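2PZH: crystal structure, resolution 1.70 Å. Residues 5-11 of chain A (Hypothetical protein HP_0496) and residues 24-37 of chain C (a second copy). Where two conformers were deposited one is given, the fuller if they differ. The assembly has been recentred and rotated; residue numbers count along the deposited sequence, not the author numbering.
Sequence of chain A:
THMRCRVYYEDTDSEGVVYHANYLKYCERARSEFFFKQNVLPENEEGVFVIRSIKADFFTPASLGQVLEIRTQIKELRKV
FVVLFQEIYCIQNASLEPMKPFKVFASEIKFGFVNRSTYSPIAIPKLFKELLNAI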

# COMPACT_ATOMS: atom_id res chain seq x y z
N CYS A 5 15.05 6.02 -4.58
CA CYS A 5 13.64 6.13 -4.20
C CYS A 5 13.47 7.28 -3.23
O CYS A 5 14.23 7.39 -2.28
N ARG A 6 12.47 8.14 -3.44
CA ARG A 6 12.14 9.17 -2.46
C ARG A 6 11.15 8.58 -1.44
O ARG A 6 10.30 7.78 -1.81
N VAL A 7 11.28 8.96 -0.17
CA VAL A 7 10.31 8.54 0.86
C VAL A 7 9.18 9.57 0.90
O VAL A 7 9.39 10.74 1.22
N TYR A 8 7.99 9.11 0.55
CA TYR A 8 6.80 9.98 0.50
C TYR A 8 5.86 9.68 1.67
O TYR A 8 6.06 8.69 2.38
N TYR A 9 4.85 10.51 1.88
CA TYR A 9 3.88 10.24 2.99
C TYR A 9 3.31 8.83 2.96
O TYR A 9 3.13 8.21 4.01
N GLU A 10 3.04 8.32 1.76
CA GLU A 10 2.45 6.99 1.61
C GLU A 10 3.36 5.89 2.21
O GLU A 10 2.88 4.79 2.57
N ASP A 11 4.65 6.18 2.31
CA ASP A 11 5.64 5.21 2.76
C ASP A 11 5.82 5.23 4.26
O ASP A 11 6.44 4.32 4.82
N LEU C 24 -3.99 8.17 -6.77
CA LEU C 24 -3.94 9.25 -5.81
C LEU C 24 -2.54 9.35 -5.18
O LEU C 24 -2.05 10.45 -4.88
N LYS C 25 -1.90 8.20 -4.98
CA LYS C 25 -0.52 8.20 -4.46
C LYS C 25 0.39 8.90 -5.46
O LYS C 25 1.18 9.78 -5.07
N TYR C 26 0.27 8.54 -6.73
CA TYR C 26 1.06 9.23 -7.77
C TYR C 26 0.89 10.76 -7.72
O TYR C 26 1.86 11.51 -7.78
N CYS C 27 -0.35 11.23 -7.57
CA CYS C 27 -0.61 12.68 -7.51
C CYS C 27 -0.02 13.33 -6.28
O CYS C 27 0.46 14.47 -6.32
N GLU C 28 -0.06 12.59 -5.16
CA GLU C 28 0.57 13.04 -3.93
C GLU C 28 2.08 13.22 -4.13
O GLU C 28 2.65 14.22 -3.70
N ARG C 29 2.71 12.25 -4.77
CA ARG C 29 4.15 12.32 -4.98
C ARG C 29 4.47 13.59 -5.74
O ARG C 29 5.42 14.29 -5.41
N ALA C 30 3.65 13.90 -6.74
CA ALA C 30 3.91 15.05 -7.60
C ALA C 30 3.83 16.34 -6.80
O ALA C 30 4.62 17.27 -7.03
N ARG C 31 2.88 16.40 -5.85
CA ARG C 31 2.72 17.57 -4.99
C ARG C 31 3.88 17.73 -4.03
O ARG C 31 4.43 18.82 -3.86
N SER C 32 4.26 16.63 -3.39
CA SER C 32 5.38 16.67 -2.45
C SER C 32 6.73 17.01 -3.12
O SER C 32 7.53 17.76 -2.57
N GLU C 33 6.94 16.52 -4.33
CA GLU C 33 8.20 16.72 -5.04
C GLU C 33 8.38 18.22 -5.32
O GLU C 33 9.50 18.73 -5.30
N PHE C 34 7.28 18.94 -5.51
CA PHE C 34 7.33 20.39 -5.67
C PHE C 34 8.04 21.09 -4.49
O PHE C 34 8.82 22.02 -4.69
N PHE C 35 7.77 20.62 -3.28
CA PHE C 35 8.43 21.11 -2.07
C PHE C 35 9.81 20.49 -1.94
O PHE C 35 10.78 21.18 -1.64
N PHE C 36 9.91 19.18 -2.17
CA PHE C 36 11.18 18.47 -2.00
C PHE C 36 12.25 19.09 -2.90
O PHE C 36 13.38 19.31 -2.46
N LYS C 37 11.87 19.36 -4.14
CA LYS C 37 12.74 20.04 -5.11
C LYS C 37 13.45 21.24 -4.49
O LYS C 37 14.65 21.44 -4.72

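Residues 5-11 of chain A, a strand end running through a loop into a 3-10 segment, lie against the helix of chain C, and the two stretches together bury 588 Å². Tyr A8 is the centre of the packing. Its CA-to-CB bond points sideways, but with chi1 m (-67°) the ring reaches the helix, where Arg C29 CG lies over one face, 3.7 Å from the Tyr A8 ring centroid and 10° off the normal. At the ring edge, Tyr A8 CD1 is 4.2 Å from Ser C32 CB; the same atom is 3.7 Å from Phe C36 CE2, in an oblique aromatic pair with planes at 32°.

Two salt bridges of opposite polarity flank this ring. In the first, Arg A6 (chi1 t, chi2 p, chi3 p) points toward the helix and gives NH2 to Glu C33 OE2 at 2.9 Å, while a weak hydrogen bond joins Arg A6 NE to Glu C33 OE1 at 3.4 Å. Glu C33, t at chi1 and p at chi2, starts sideways but brings its carboxylate nearer, so that OE1 also accepts from Tyr A8 OH at 2.9 Å. Water 1 accepts from Arg A6 NE (2.9 Å) and donates weakly to Glu C33 OE1 (2.8 Å). Arg A6 NH1 is satisfied elsewhere in the structure, and Phe C36 CD2 covers one guanidinium face, 3.6 Å from Arg A6 NE.

In the second, Glu A10 (chi1 p, chi2 t) points toward the helix and meets the extended Arg C29 (m, t, t) in a two-pronged arrangement: Arg C29 NE donates to Glu A10 OE1 at 3.0 Å, nearly straight at 171°, and Arg C29 NH2 to Glu A10 OE2 at 2.8 Å. Water 3 donates to Glu A10 OE1 and Glu C28 OE1, both at 2.7 Å, and accepts from Glu A10 N at 3.1 Å. Water 4 links Glu A10 OE2 (2.7 Å) to Lys C25 NZ (3.0 Å). Waters 5 and 6, each 2.8 Å from Lys C25 NZ, donate to Glu A10 O at 3.1 and 2.9 Å, so Lys C25 (chi1 m, then t throughout) brings its amine to chain A through three waters.

Glu C28 (t, m) accepts from Ser C32 OG through OE2 at 2.6 Å. Water 2 accepts a hydrogen bond from Tyr A9 N at 2.8 Å and donates to Glu C28 OE1 (2.7 Å) and Ser C32 OG (2.9 Å). The Tyr A9 ring, chi1 m, presents its edge to both residues, with CD1 3.5 Å from Glu C28 OE2.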

# COMPACT_ATOMS: atom_id res chain seq x y z
CB CYS A 5 13.19 4.83 -3.50
SG CYS A 5 13.25 3.38 -4.57
CB ARG A 6 11.50 10.36 -3.17
CG ARG A 6 11.03 11.45 -2.22
CD ARG A 6 12.18 12.31 -1.78
NE ARG A 6 12.61 13.21 -2.86
CZ ARG A 6 13.48 14.20 -2.72
NH1 ARG A 6 14.02 14.47 -1.54
NH2 ARG A 6 13.78 14.96 -3.77
CB VAL A 7 10.94 8.43 2.29
CG1 VAL A 7 9.82 8.10 3.34
CG2 VAL A 7 12.07 7.39 2.29
CB TYR A 8 6.04 9.71 -0.78
CG TYR A 8 6.78 10.15 -2.01
CD1 TYR A 8 6.94 11.49 -2.31
CD2 TYR A 8 7.34 9.20 -2.87
CE1 TYR A 8 7.64 11.89 -3.46
CE2 TYR A 8 8.04 9.59 -4.01
CZ TYR A 8 8.19 10.94 -4.29
OH TYR A 8 8.87 11.30 -5.43
CB TYR A 9 2.72 11.25 2.96
CG TYR A 9 3.09 12.61 3.48
CD1 TYR A 9 3.19 13.70 2.62
CD2 TYR A 9 3.32 12.83 4.84
CE1 TYR A 9 3.53 14.97 3.09
CE2 TYR A 9 3.66 14.08 5.31
CZ TYR A 9 3.76 15.15 4.44
OH TYR A 9 4.11 16.39 4.93
CB GLU A 10 2.20 6.69 0.14
CG GLU A 10 3.49 6.50 -0.64
CD GLU A 10 3.31 6.55 -2.14
OE1 GLU A 10 3.13 7.66 -2.69
OE2 GLU A 10 3.42 5.49 -2.78
CB ASP A 11 6.99 5.56 2.15
CG ASP A 11 7.03 5.36 0.64
OD1 ASP A 11 6.39 4.41 0.12
OD2 ASP A 11 7.71 6.16 -0.03
CB LEU C 24 -5.01 9.04 -4.73
CG LEU C 24 -6.45 9.18 -5.24
CD1 LEU C 24 -7.46 8.90 -4.15
CD2 LEU C 24 -6.66 10.57 -5.81
CB LYS C 25 -0.04 6.78 -4.22
CG LYS C 25 -0.80 6.07 -3.07
CD LYS C 25 -0.22 4.71 -2.79
CE LYS C 25 -0.88 4.11 -1.56
NZ LYS C 25 -0.19 2.90 -1.04
CB TYR C 26 0.69 8.75 -9.16
CG TYR C 26 0.94 7.28 -9.43
CD1 TYR C 26 2.01 6.62 -8.86
CD2 TYR C 26 0.12 6.57 -10.31
CE1 TYR C 26 2.25 5.26 -9.13
CE2 TYR C 26 0.33 5.25 -10.58
CZ TYR C 26 1.41 4.59 -10.00
OH TYR C 26 1.65 3.27 -10.27
CB CYS C 27 -2.10 12.97 -7.61
SG CYS C 27 -2.75 12.52 -9.24
CB GLU C 28 0.29 12.05 -2.79
CG GLU C 28 0.47 12.69 -1.41
CD GLU C 28 1.91 13.10 -1.14
OE1 GLU C 28 2.83 12.26 -1.30
OE2 GLU C 28 2.14 14.25 -0.72
CB ARG C 29 4.63 11.12 -5.79
CG ARG C 29 4.39 9.82 -5.06
CD ARG C 29 4.98 8.66 -5.82
NE ARG C 29 4.41 7.41 -5.34
CZ ARG C 29 4.51 6.25 -5.99
NH1 ARG C 29 5.20 6.18 -7.13
NH2 ARG C 29 3.93 5.17 -5.49
CB ALA C 30 2.96 15.08 -8.78
CB ARG C 31 1.43 17.48 -4.18
CG ARG C 31 0.20 17.37 -5.04
CD ARG C 31 -1.07 17.57 -4.23
NE ARG C 31 -1.34 16.49 -3.28
CZ ARG C 31 -2.09 15.42 -3.53
NH1 ARG C 31 -2.59 15.20 -4.73
NH2 ARG C 31 -2.30 14.52 -2.56
CB SER C 32 5.43 15.38 -1.63
OG SER C 32 4.48 15.45 -0.58
CB GLU C 33 8.22 15.86 -6.32
CG GLU C 33 9.64 15.48 -6.84
CD GLU C 33 10.56 14.86 -5.82
OE1 GLU C 33 10.21 13.83 -5.17
OE2 GLU C 33 11.67 15.40 -5.67
CB PHE C 34 5.91 20.95 -5.86
CG PHE C 34 5.85 22.42 -5.84
CD1 PHE C 34 6.34 23.16 -6.92
CD2 PHE C 34 5.34 23.09 -4.75
CE1 PHE C 34 6.30 24.54 -6.90
CE2 PHE C 34 5.29 24.48 -4.72
CZ PHE C 34 5.78 25.20 -5.79
CB PHE C 35 7.58 20.79 -0.85
CG PHE C 35 6.23 21.46 -0.85
CD1 PHE C 35 5.98 22.55 -0.02
CD2 PHE C 35 5.22 21.01 -1.66
CE1 PHE C 35 4.74 23.19 -0.02
CE2 PHE C 35 3.96 21.63 -1.66
CZ PHE C 35 3.73 22.71 -0.84
CB PHE C 36 11.03 16.99 -2.36
CG PHE C 36 10.22 16.20 -1.36
CD1 PHE C 36 10.05 16.64 -0.06
CD2 PHE C 36 9.65 14.98 -1.73
CE1 PHE C 36 9.30 15.89 0.86
CE2 PHE C 36 8.92 14.24 -0.82
CZ PHE C 36 8.74 14.69 0.46
CB LYS C 37 11.93 20.55 -6.30
CG LYS C 37 11.81 19.56 -7.44
CD LYS C 37 11.01 20.16 -8.59
CE LYS C 37 10.74 19.12 -9.67
NZ LYS C 37 9.70 19.59 -10.62
O HOH W 1 12.68 12.58 -5.66
O HOH W 2 5.06 12.72 0.18
O HOH W 3 2.40 9.63 -0.96
O HOH W 4 2.70 3.06 -1.73
O HOH W 5 0.13 3.79 1.60
O HOH W 6 1.98 2.81 0.72